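Local coordinates for protein-arginine-phosphatase (Bacillus subtilis subsp. subtilis, PDB 4KK3), which removes phosphate from phosphoarginine residues in many proteins, counteracting the arginine kinase McsB and restoring DNA binding by the repressor CtsR, at residues 103-108 and 136-141. Numbering follows the deposited sequence.
Sequences FTLKEY and ELLRQL
In L105 the first torsion sets CG anti to the backbone N (chi1 178°), and in L137 it sets CG anti to the carbonyl carbon (chi1 -73°); the second torsions then turn the methyls, and the two leucines meet methyl to methyl between helices 105-110 and 124-145. L105 CD2 lies 4.1 Å from L137 CD1, the side chains crossing obliquely. One helical position further on, L138 brings CD2 up to both methyls of L105 and stands 4.2 Å from L105 CD1, here at about a right angle. The forked end of L105 thus packs against two successive leucines of the longer helix, with L141 CD2 at the margin of the same cluster.

Two less buried residues extend the contact. K106, stretched beyond CG, passes across L137, with K106 CG 3.9 Å and K106 CE 4.0 Å from L137 CD1; its NZ carries on to a salt bridge with E133 and a hydrogen bond to the backbone O of D115. Y108 crosses L141 at about a right angle and meets its CD1 obliquely, the ring atom Y108 CD1 being 3.8 Å away.

The short helix begins in a capping box: E107 N donates to T104 OG1 over 3.0 Å, and T104 N donates to E107 OE1 in return. In this low molecular weight phosphatase fold, L105 opens the capped helix directly after edge strand 102-104 of the parallel sheet, while L138 and L141 also touch helix 13-28, which follows the catalytic loop. Between 103-108 and 136-141 the contact is purely apolar, burying carbons of four leucines together, while K106 pairs its charge with E133, one turn earlier in the same long helix.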
# COMPACT_ATOMS: atom_id res chain seq x y z
N PHE A 103 -6.36 -8.78 -1.25
CA PHE A 103 -6.73 -8.84 0.16
C PHE A 103 -6.56 -7.46 0.75
O PHE A 103 -5.74 -6.69 0.26
CB PHE A 103 -5.79 -9.82 0.88
CG PHE A 103 -5.83 -11.22 0.33
CD1 PHE A 103 -6.81 -12.11 0.74
CD2 PHE A 103 -4.90 -11.63 -0.62
CE1 PHE A 103 -6.87 -13.40 0.22
CE2 PHE A 103 -4.95 -12.93 -1.13
CZ PHE A 103 -5.94 -13.81 -0.72
N THR A 104 -7.29 -7.14 1.81
CA THR A 104 -6.91 -5.92 2.53
C THR A 104 -5.61 -6.17 3.28
O THR A 104 -5.27 -7.31 3.59
CB THR A 104 -7.96 -5.43 3.53
OG1 THR A 104 -8.06 -6.35 4.62
CG2 THR A 104 -9.32 -5.23 2.85
N LEU A 105 -4.88 -5.09 3.54
CA LEU A 105 -3.63 -5.20 4.27
C LEU A 105 -3.87 -5.81 5.65
O LEU A 105 -3.14 -6.71 6.08
CB LEU A 105 -2.97 -3.82 4.36
CG LEU A 105 -1.65 -3.75 5.13
CD1 LEU A 105 -0.61 -4.70 4.59
CD2 LEU A 105 -1.14 -2.32 5.07
N LYS A 106 -4.92 -5.36 6.34
CA LYS A 106 -5.19 -5.89 7.67
C LYS A 106 -5.58 -7.38 7.64
O LYS A 106 -5.05 -8.16 8.42
CB LYS A 106 -6.21 -5.04 8.43
CG LYS A 106 -5.62 -3.68 8.84
CD LYS A 106 -6.57 -2.87 9.70
CE LYS A 106 -5.88 -1.59 10.17
NZ LYS A 106 -6.78 -0.72 10.96
N GLU A 107 -6.47 -7.76 6.71
CA GLU A 107 -6.84 -9.17 6.49
C GLU A 107 -5.63 -10.07 6.38
O GLU A 107 -5.49 -11.08 7.08
CB GLU A 107 -7.57 -9.31 5.15
CG GLU A 107 -9.05 -9.40 5.17
CD GLU A 107 -9.59 -9.77 3.80
OE1 GLU A 107 -9.00 -9.36 2.76
OE2 GLU A 107 -10.60 -10.49 3.76
N TYR A 108 -4.75 -9.71 5.45
CA TYR A 108 -3.64 -10.56 5.07
C TYR A 108 -2.66 -10.72 6.22
O TYR A 108 -2.17 -11.82 6.50
CB TYR A 108 -2.94 -9.97 3.85
CG TYR A 108 -1.99 -10.93 3.19
CD1 TYR A 108 -0.64 -10.90 3.47
CD2 TYR A 108 -2.46 -11.87 2.29
CE1 TYR A 108 0.23 -11.78 2.86
CE2 TYR A 108 -1.61 -12.75 1.68
CZ TYR A 108 -0.27 -12.71 1.97
OH TYR A 108 0.57 -13.61 1.34
N GLU A 136 3.47 -0.65 11.59
CA GLU A 136 3.29 -1.85 12.38
C GLU A 136 2.81 -3.03 11.53
O GLU A 136 3.27 -4.15 11.69
CB GLU A 136 2.32 -1.59 13.54
CG GLU A 136 2.02 -2.82 14.38
CD GLU A 136 1.24 -2.49 15.64
OE1 GLU A 136 1.79 -1.80 16.52
OE2 GLU A 136 0.09 -2.93 15.74
N LEU A 137 1.88 -2.75 10.62
CA LEU A 137 1.38 -3.80 9.72
C LEU A 137 2.45 -4.29 8.76
O LEU A 137 2.57 -5.49 8.46
CB LEU A 137 0.19 -3.25 8.93
CG LEU A 137 -1.08 -3.08 9.77
CD1 LEU A 137 -2.08 -2.18 9.07
CD2 LEU A 137 -1.69 -4.44 10.06
N LEU A 138 3.25 -3.35 8.27
CA LEU A 138 4.23 -3.64 7.23
C LEU A 138 5.44 -4.36 7.80
O LEU A 138 6.05 -5.17 7.11
CB LEU A 138 4.63 -2.36 6.50
CG LEU A 138 3.44 -1.76 5.73
CD1 LEU A 138 3.79 -0.36 5.24
CD2 LEU A 138 3.00 -2.64 4.57
N ARG A 139 5.79 -4.07 9.05
CA ARG A 139 6.82 -4.86 9.74
C ARG A 139 6.40 -6.31 9.88
O ARG A 139 7.21 -7.22 9.67
CB ARG A 139 7.19 -4.26 11.09
CG ARG A 139 7.95 -2.94 10.96
CD ARG A 139 8.58 -2.49 12.25
NE ARG A 139 9.24 -1.20 12.08
CZ ARG A 139 10.46 -1.05 11.55
NH1 ARG A 139 11.15 -2.10 11.15
NH2 ARG A 139 10.98 0.17 11.43
N GLN A 140 5.13 -6.54 10.22
CA GLN A 140 4.61 -7.91 10.32
C GLN A 140 4.56 -8.58 8.96
O GLN A 140 4.89 -9.76 8.84
CB GLN A 140 3.21 -7.94 10.92
CG GLN A 140 3.01 -7.28 12.27
CD GLN A 140 1.54 -7.25 12.67
OE1 GLN A 140 0.93 -8.29 12.91
NE2 GLN A 140 0.96 -6.05 12.72
N LEU A 141 4.14 -7.83 7.93
CA LEU A 141 4.11 -8.35 6.57
C LEU A 141 5.47 -8.88 6.15
O LEU A 141 5.58 -9.97 5.60
CB LEU A 141 3.63 -7.28 5.57
CG LEU A 141 3.56 -7.68 4.09
CD1 LEU A 141 2.51 -8.77 3.86
CD2 LEU A 141 3.24 -6.47 3.19